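Local coordinates for glucan-binding protein C, GbpC (Streptococcus mutans UA159, PDB 5UQZ) that probably binds glucan at the bacterial cell surface and mediates both sucrose-dependent and sucrose-independent adherence, at residues V236-L241 against E260-K265; F312-G317 against I327-N332; M220-L225 against G303-K308. One frame throughout, in Å; residues are numbered along the deposited sequence.

Contact 1 of 3, residues V236-L241 against E260-K265; sequences VEKVNL and EIYSAK. With CA (calcium ion), chain B.
Lys-238 lays its extended chain over one face of the Tyr-262 ring, the two side chains running side by side in the same direction. CE sits above the ring centre as a CH-pi contact, 3.8 Å from the centroid of Tyr-262, and Lys-238 NZ adds a cation-pi contact at 4.5 Å from it. Tyr-262 CG, set between its backbone N and carbonyl carbon (chi1 55°), packs against Lys-238 CG.

A water bridges the opposite charges: Lys-238 NZ and Glu-260 OE1 stand 4.1 Å apart, beyond a salt bridge, and the water accepts from NZ and donates to OE1. The backbones are antiparallel neighbours in a large sheet of the beta-supersandwich. Val-239 and Ile-261 form a hydrogen-bonded pair, with Val-239 N to Ile-261 O at 3.0 Å and Ile-261 N to Val-239 O at 2.8 Å. A second water joins Glu-237 O to Ser-263 N.

Apolar contacts gather mainly on Ile-261, whose CG1 meets Leu-241 CD1 at 3.7 Å and touches Val-239 CB, while Val-236 CG1 touches the Tyr-262 ring at CD2. Glu-237 turns away from 260-265 toward calcium, which its OE1 binds at 2.5 Å; OE2 is hydrogen-bonded to His-235 and to a calcium-bound water.

Contact 2 of 3, residues F312-G317 against I327-N332; sequences FTFTVG and IWFATN
Phe-314 and Phe-329 face each other in an offset stack, their ring centroids 4.3 Å apart and planes only 13° from parallel. The rings are slid so that Phe-329 CG and Phe-314 CD2 each lie over the other ring's face, offset toward its rim; CD2 of Phe-314 is 3.4 Å from CD2 of Phe-329. Each ring also receives the other's methylene on its face, and Phe-329 CB is the closer, 3.7 Å from the Phe-314 centroid. The two residues reach this overlap by different torsions: Phe-314 CG is wedged between its backbone N and carbonyl carbon (chi1 68°), whereas Phe-329 CG is anti to its backbone N (chi1 -179°).

The tight packing carries on beside the stack. Ile-327 CG2 touches two partners, 3.6 Å from Val-316 CG1 and 3.7 Å from Phe-314 CE1, as the isoleucine slides past both side chains in the opposite direction. The other end is looser. Phe-329 CE2 approaches the edge of the Phe-312 ring at CE2, 4.0 Å away, and Phe-312 CZ meets Thr-331 CG2 tip to tip at 4.2 Å. Thr-331 OG1 is hydrogen-bonded to Ser-221 O. The partly exposed Trp-328 and Ala-330 turn away from 312-317, and the indole NE1 of Trp-328 bonds to Lys-178 O.

Side chains alone join the segments here, their strand axes 8.9 Å apart, as expected where two sheets of a beta-sandwich pack face to face. Strand 312-319 runs between 194-204 and 233-240 in one sheet, while 325-329 is the outermost strand of the four-stranded sheet, next to 180-184, whose Ile-180 and Ile-182 also touch Phe-314.

Contact 3 of 3, residues M220-L225 against G303-K308; sequences MSLSSL and GAMTYK. With CA (calcium ion), chain B.
The Tyr-307 ring is approached obliquely by the sulfur of Met-220, neither squarely over a face nor at an edge: SD lies 4.4 Å from the ring centroid, 44° off the normal, in a Met-aromatic contact. SD also touches Tyr-307 CB at 3.6 Å, because the two side chains lie alongside each other. The phenol oxygen points on to Ile-201 O, its hydrogen-bond partner.

The backbones pair as antiparallel strands at one side of a small three-stranded sheet. Met-220 and Met-305 form a hydrogen-bonded pair, with Met-220 N to Met-305 O at 2.9 Å. Leu-222 and Gly-303 form another, in which Gly-303 N reaches Leu-222 O at 2.8 Å and Leu-222 N reaches Gly-303 O at 3.0 Å. In both bonds of this second pair the donor stands above the plane of the carbonyl, by about 50°. A water donates to Gly-303 O and is hydrogen-bonded to Ser-223 OG. On the face bearing Met-220, Leu-222 and Met-305, the Leu-222 CD1 methyl crosses to Met-305 CB at 4.0 Å.

Past the strand the chain turns at Ser-224, which grips calcium twice, through O at 2.4 Å and OG at 2.5 Å. Glu-237, Asn-226 and four waters complete the shell. Bonding to the metal would polarise the Ser-224 hydroxyl, and its hydrogen bond to Asp-285 OD1 suggests that this second-shell carboxylate helps hold OG in place and offsets part of the metal's charge.

Going from the N terminus, the first of these segments is 220-225, which opens contact 3; the chain then passes through 236-241 and returns at 260-265 to close contact 1 after 18 residues. Contact 3 closes only at 303-308, so contact 1 is nested inside its 77-residue excursion. Contact 2 follows in series, with nine residues between its segments, and none of the three cross. Contacts 1 and 2 share a sheet through adjacent strands 233-240 and 312-319. Asn-332 O bonds to Ser-221 N, joining contact 2 to contact 3, while calcium joins contacts 1 and 3. Contact 2 packs the large sheet on the four-stranded one, and contact 3 lies in the small three-stranded sheet.

Contact 1 of 3, residues V236-L241 against E260-K265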
# COMPACT_ATOMS: atom_id res chain seq x y z
N VAL A 236 8.39 -9.97 -0.91
CA VAL A 236 8.50 -8.92 -1.92
C VAL A 236 7.15 -8.76 -2.61
O VAL A 236 6.53 -9.76 -3.03
CB VAL A 236 9.60 -9.23 -2.96
CG1 VAL A 236 9.82 -8.02 -3.88
CG2 VAL A 236 10.91 -9.67 -2.38
N GLU A 237 6.71 -7.51 -2.74
CA GLU A 237 5.49 -7.15 -3.47
C GLU A 237 5.90 -6.53 -4.79
O GLU A 237 6.75 -5.63 -4.83
CB GLU A 237 4.65 -6.21 -2.60
CG GLU A 237 4.26 -6.92 -1.31
CD GLU A 237 3.55 -6.12 -0.25
OE1 GLU A 237 3.11 -4.98 -0.48
OE2 GLU A 237 3.41 -6.71 0.87
N LYS A 238 5.29 -6.99 -5.88
CA LYS A 238 5.69 -6.62 -7.24
C LYS A 238 4.47 -6.35 -8.10
O LYS A 238 3.39 -6.87 -7.84
CB LYS A 238 6.45 -7.80 -7.92
CG LYS A 238 7.65 -8.33 -7.13
CD LYS A 238 8.39 -9.39 -7.93
CE LYS A 238 9.65 -9.83 -7.23
NZ LYS A 238 10.27 -10.98 -7.93
N VAL A 239 4.68 -5.53 -9.14
CA VAL A 239 3.64 -5.33 -10.15
C VAL A 239 4.24 -5.53 -11.53
O VAL A 239 5.26 -4.91 -11.86
CB VAL A 239 2.98 -3.95 -10.04
CG1 VAL A 239 1.81 -3.86 -11.05
CG2 VAL A 239 2.51 -3.71 -8.64
N ASN A 240 3.60 -6.35 -12.37
CA ASN A 240 3.90 -6.44 -13.78
C ASN A 240 2.90 -5.53 -14.49
O ASN A 240 1.69 -5.80 -14.47
CB ASN A 240 3.79 -7.88 -14.26
CG ASN A 240 4.21 -8.02 -15.71
OD1 ASN A 240 3.95 -7.15 -16.54
ND2 ASN A 240 4.91 -9.13 -16.03
N LEU A 241 3.40 -4.45 -15.08
CA LEU A 241 2.51 -3.43 -15.63
C LEU A 241 1.93 -3.81 -16.99
O LEU A 241 1.02 -3.10 -17.46
CB LEU A 241 3.20 -2.07 -15.76
CG LEU A 241 3.36 -1.38 -14.38
CD1 LEU A 241 4.30 -2.08 -13.41
CD2 LEU A 241 3.91 -0.01 -14.64
N GLU A 260 8.88 -6.24 -14.22
CA GLU A 260 8.12 -5.92 -13.02
C GLU A 260 8.72 -4.72 -12.30
O GLU A 260 9.91 -4.44 -12.41
CB GLU A 260 8.14 -7.12 -12.09
CG GLU A 260 7.36 -8.35 -12.62
CD GLU A 260 7.49 -9.51 -11.69
OE1 GLU A 260 8.61 -10.04 -11.61
OE2 GLU A 260 6.52 -9.84 -10.99
N ILE A 261 7.90 -4.05 -11.52
CA ILE A 261 8.38 -3.01 -10.60
C ILE A 261 8.31 -3.54 -9.18
O ILE A 261 7.36 -4.22 -8.80
CB ILE A 261 7.69 -1.64 -10.72
CG1 ILE A 261 6.22 -1.69 -10.29
CG2 ILE A 261 7.87 -1.12 -12.18
CD1 ILE A 261 5.62 -0.30 -10.09
N TYR A 262 9.34 -3.22 -8.40
CA TYR A 262 9.42 -3.60 -7.00
C TYR A 262 10.68 -2.96 -6.44
O TYR A 262 11.51 -2.40 -7.16
CB TYR A 262 9.45 -5.12 -6.79
CG TYR A 262 10.51 -5.91 -7.49
CD1 TYR A 262 10.31 -6.36 -8.81
CD2 TYR A 262 11.70 -6.23 -6.84
CE1 TYR A 262 11.27 -7.13 -9.46
CE2 TYR A 262 12.70 -6.99 -7.49
CZ TYR A 262 12.48 -7.42 -8.80
OH TYR A 262 13.45 -8.14 -9.43
N SER A 263 10.84 -3.09 -5.12
CA SER A 263 12.05 -2.68 -4.45
C SER A 263 13.02 -3.84 -4.45
O SER A 263 12.75 -4.86 -3.82
CB SER A 263 11.71 -2.25 -3.02
OG SER A 263 12.86 -1.83 -2.30
N ALA A 264 14.18 -3.68 -5.11
CA ALA A 264 15.13 -4.79 -5.23
C ALA A 264 15.68 -5.20 -3.87
O ALA A 264 15.97 -6.39 -3.65
CB ALA A 264 16.27 -4.39 -6.16
N LYS A 265 15.86 -4.25 -2.96
CA LYS A 265 16.39 -4.48 -1.63
C LYS A 265 15.31 -4.23 -0.59
O LYS A 265 14.26 -3.66 -0.86
CB LYS A 265 17.59 -3.57 -1.37
CG LYS A 265 18.77 -3.84 -2.28
CD LYS A 265 19.89 -2.90 -1.89
CE LYS A 265 20.84 -2.60 -3.05
NZ LYS A 265 22.27 -2.57 -2.59
CA CA B . 2.00 -3.23 0.86
O HOH W 1 8.85 -4.34 -3.46
O HOH W 2 2.20 -5.21 2.48
O HOH W 3 10.80 -10.59 -10.61
O HOH W 4 1.51 -2.68 3.21
O HOH W 5 -0.13 -4.12 1.77
O HOH W 6 0.43 -3.13 -0.91

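Contact 2 of 3, residues F312-G317 against I327-N332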
# COMPACT_ATOMS: atom_id res chain seq x y z
N PHE A 312 -2.97 -5.66 -15.74
CA PHE A 312 -1.71 -5.66 -15.02
C PHE A 312 -1.83 -6.68 -13.90
O PHE A 312 -2.92 -7.11 -13.56
CB PHE A 312 -1.36 -4.25 -14.51
CG PHE A 312 -2.39 -3.65 -13.63
CD1 PHE A 312 -3.49 -2.98 -14.19
CD2 PHE A 312 -2.31 -3.76 -12.24
CE1 PHE A 312 -4.49 -2.42 -13.39
CE2 PHE A 312 -3.31 -3.18 -11.45
CZ PHE A 312 -4.39 -2.52 -12.03
N THR A 313 -0.68 -7.08 -13.33
CA THR A 313 -0.69 -8.17 -12.36
C THR A 313 0.14 -7.81 -11.15
O THR A 313 1.30 -7.41 -11.29
CB THR A 313 -0.10 -9.43 -13.01
OG1 THR A 313 -0.88 -9.77 -14.16
CG2 THR A 313 -0.08 -10.62 -12.04
N PHE A 314 -0.40 -7.96 -9.95
CA PHE A 314 0.40 -7.79 -8.75
C PHE A 314 0.70 -9.14 -8.14
O PHE A 314 -0.09 -10.10 -8.29
CB PHE A 314 -0.26 -6.85 -7.74
CG PHE A 314 -1.53 -7.35 -7.07
CD1 PHE A 314 -1.44 -8.18 -5.94
CD2 PHE A 314 -2.77 -6.94 -7.51
CE1 PHE A 314 -2.59 -8.61 -5.30
CE2 PHE A 314 -3.93 -7.38 -6.84
CZ PHE A 314 -3.85 -8.20 -5.73
N THR A 315 1.86 -9.23 -7.48
CA THR A 315 2.23 -10.46 -6.81
C THR A 315 2.83 -10.17 -5.45
O THR A 315 3.41 -9.11 -5.21
CB THR A 315 3.21 -11.36 -7.62
OG1 THR A 315 4.50 -10.76 -7.66
CG2 THR A 315 2.75 -11.57 -9.06
N VAL A 316 2.73 -11.16 -4.57
CA VAL A 316 3.38 -11.11 -3.27
C VAL A 316 3.82 -12.51 -2.93
O VAL A 316 3.06 -13.48 -3.08
CB VAL A 316 2.47 -10.48 -2.18
CG1 VAL A 316 1.12 -11.20 -2.07
CG2 VAL A 316 3.18 -10.43 -0.85
N GLY A 317 5.06 -12.65 -2.46
CA GLY A 317 5.58 -13.96 -2.10
C GLY A 317 6.88 -13.81 -1.35
O GLY A 317 7.39 -12.70 -1.17
N ILE A 327 -1.48 -9.12 1.24
CA ILE A 327 -1.23 -7.81 0.65
C ILE A 327 -2.54 -7.06 0.58
O ILE A 327 -3.58 -7.62 0.17
CB ILE A 327 -0.56 -7.91 -0.74
CG1 ILE A 327 -0.14 -6.51 -1.24
CG2 ILE A 327 -1.42 -8.63 -1.75
CD1 ILE A 327 0.65 -6.55 -2.61
N TRP A 328 -2.50 -5.77 0.93
CA TRP A 328 -3.60 -4.86 0.65
C TRP A 328 -3.16 -4.11 -0.59
O TRP A 328 -2.30 -3.21 -0.51
CB TRP A 328 -3.85 -3.89 1.79
CG TRP A 328 -5.01 -2.98 1.55
CD1 TRP A 328 -5.78 -2.83 0.39
CD2 TRP A 328 -5.60 -2.12 2.51
NE1 TRP A 328 -6.74 -1.88 0.58
CE2 TRP A 328 -6.67 -1.44 1.87
CE3 TRP A 328 -5.31 -1.84 3.85
CZ2 TRP A 328 -7.46 -0.51 2.53
CZ3 TRP A 328 -6.09 -0.92 4.50
CH2 TRP A 328 -7.16 -0.26 3.84
N PHE A 329 -3.66 -4.52 -1.76
CA PHE A 329 -3.27 -3.86 -2.99
C PHE A 329 -4.37 -2.89 -3.36
O PHE A 329 -5.50 -3.31 -3.60
CB PHE A 329 -3.10 -4.88 -4.13
CG PHE A 329 -2.67 -4.22 -5.40
CD1 PHE A 329 -1.34 -3.92 -5.61
CD2 PHE A 329 -3.61 -3.83 -6.34
CE1 PHE A 329 -0.95 -3.22 -6.76
CE2 PHE A 329 -3.21 -3.16 -7.48
CZ PHE A 329 -1.89 -2.85 -7.70
N ALA A 330 -4.01 -1.62 -3.47
CA ALA A 330 -4.94 -0.61 -3.90
C ALA A 330 -4.32 0.15 -5.05
O ALA A 330 -3.09 0.32 -5.11
CB ALA A 330 -5.35 0.35 -2.78
N THR A 331 -5.15 0.58 -5.98
CA THR A 331 -4.65 1.53 -6.98
C THR A 331 -5.74 2.56 -7.23
O THR A 331 -6.93 2.24 -7.26
CB THR A 331 -4.20 0.80 -8.30
OG1 THR A 331 -3.70 1.80 -9.22
CG2 THR A 331 -5.36 0.09 -8.95
N ASN A 332 -5.35 3.79 -7.38
CA ASN A 332 -6.26 4.94 -7.42
C ASN A 332 -5.43 6.11 -7.97
O ASN A 332 -4.27 5.93 -8.36
CB ASN A 332 -6.87 5.16 -6.05
CG ASN A 332 -5.82 5.19 -5.01
OD1 ASN A 332 -4.82 5.94 -5.13
ND2 ASN A 332 -5.95 4.33 -4.02

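Contact 3 of 3, residues M220-L225 against G303-K308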
# COMPACT_ATOMS: atom_id res chain seq x y z
N MET A 220 -1.97 6.44 -12.15
CA MET A 220 -2.48 5.66 -11.04
C MET A 220 -1.35 5.23 -10.11
O MET A 220 -0.21 4.99 -10.53
CB MET A 220 -3.24 4.46 -11.56
CG MET A 220 -4.45 4.94 -12.37
SD MET A 220 -5.67 3.69 -12.72
CE MET A 220 -6.36 3.51 -11.08
N SER A 221 -1.69 5.10 -8.86
CA SER A 221 -0.72 4.78 -7.83
C SER A 221 -0.43 3.29 -7.80
O SER A 221 -1.31 2.45 -8.00
CB SER A 221 -1.27 5.21 -6.47
OG SER A 221 -2.47 4.51 -6.18
N LEU A 222 0.82 2.95 -7.48
CA LEU A 222 1.24 1.59 -7.14
C LEU A 222 2.08 1.75 -5.87
O LEU A 222 3.31 1.53 -5.84
CB LEU A 222 2.03 0.96 -8.30
CG LEU A 222 1.18 0.82 -9.58
CD1 LEU A 222 2.02 0.47 -10.78
CD2 LEU A 222 0.02 -0.18 -9.42
N SER A 223 1.40 2.13 -4.80
CA SER A 223 2.06 2.41 -3.54
C SER A 223 2.26 1.14 -2.72
O SER A 223 1.76 0.06 -3.04
CB SER A 223 1.22 3.39 -2.75
OG SER A 223 1.04 4.61 -3.47
N SER A 224 3.04 1.29 -1.64
CA SER A 224 3.11 0.25 -0.63
C SER A 224 3.61 -1.09 -1.21
O SER A 224 3.10 -2.16 -0.93
CB SER A 224 1.76 0.08 0.06
OG SER A 224 1.83 -0.80 1.16
N LEU A 225 4.72 -1.02 -1.97
CA LEU A 225 5.34 -2.23 -2.50
C LEU A 225 6.45 -2.64 -1.54
O LEU A 225 7.65 -2.41 -1.78
CB LEU A 225 5.83 -2.04 -3.93
CG LEU A 225 4.70 -1.72 -4.95
CD1 LEU A 225 5.29 -1.53 -6.32
CD2 LEU A 225 3.61 -2.78 -4.98
N GLY A 303 5.52 3.14 -6.50
CA GLY A 303 5.64 3.41 -7.92
C GLY A 303 4.35 4.03 -8.41
O GLY A 303 3.43 4.32 -7.64
N ALA A 304 4.25 4.23 -9.71
CA ALA A 304 3.04 4.71 -10.34
C ALA A 304 3.03 4.23 -11.78
O ALA A 304 4.03 3.70 -12.26
CB ALA A 304 2.97 6.23 -10.32
N MET A 305 1.90 4.43 -12.45
CA MET A 305 1.78 4.04 -13.84
C MET A 305 0.95 5.05 -14.60
O MET A 305 0.05 5.68 -14.05
CB MET A 305 1.19 2.65 -14.05
CG MET A 305 -0.19 2.47 -13.48
SD MET A 305 -0.80 0.80 -13.90
CE MET A 305 -2.27 0.73 -12.87
N THR A 306 1.22 5.18 -15.90
CA THR A 306 0.22 5.68 -16.84
C THR A 306 -0.62 4.48 -17.23
O THR A 306 -0.11 3.54 -17.87
CB THR A 306 0.89 6.32 -18.05
OG1 THR A 306 1.69 7.43 -17.62
CG2 THR A 306 -0.16 6.80 -19.03
N TYR A 307 -1.83 4.45 -16.72
CA TYR A 307 -2.73 3.33 -16.94
C TYR A 307 -3.46 3.54 -18.25
O TYR A 307 -4.18 4.53 -18.45
CB TYR A 307 -3.72 3.24 -15.77
CG TYR A 307 -4.70 2.10 -15.96
CD1 TYR A 307 -4.25 0.79 -16.04
CD2 TYR A 307 -6.08 2.33 -16.13
CE1 TYR A 307 -5.14 -0.26 -16.29
CE2 TYR A 307 -6.95 1.31 -16.35
CZ TYR A 307 -6.50 0.03 -16.43
OH TYR A 307 -7.34 -1.03 -16.68
N LYS A 308 -3.27 2.58 -19.16
CA LYS A 308 -3.78 2.70 -20.53
C LYS A 308 -5.00 1.81 -20.75
O LYS A 308 -5.45 1.64 -21.89
CB LYS A 308 -2.67 2.34 -21.52
CG LYS A 308 -1.54 3.39 -21.45
CD LYS A 308 -0.40 3.00 -22.42
CE LYS A 308 0.74 4.00 -22.31
NZ LYS A 308 1.89 3.77 -23.23
CA CA B . 2.00 -3.23 0.86
O HOH W 7 1.93 5.92 -5.73
O HOH W 4 1.51 -2.68 3.21
O HOH W 2 2.20 -5.21 2.48
O HOH W 5 -0.13 -4.12 1.77
O HOH W 6 0.43 -3.13 -0.91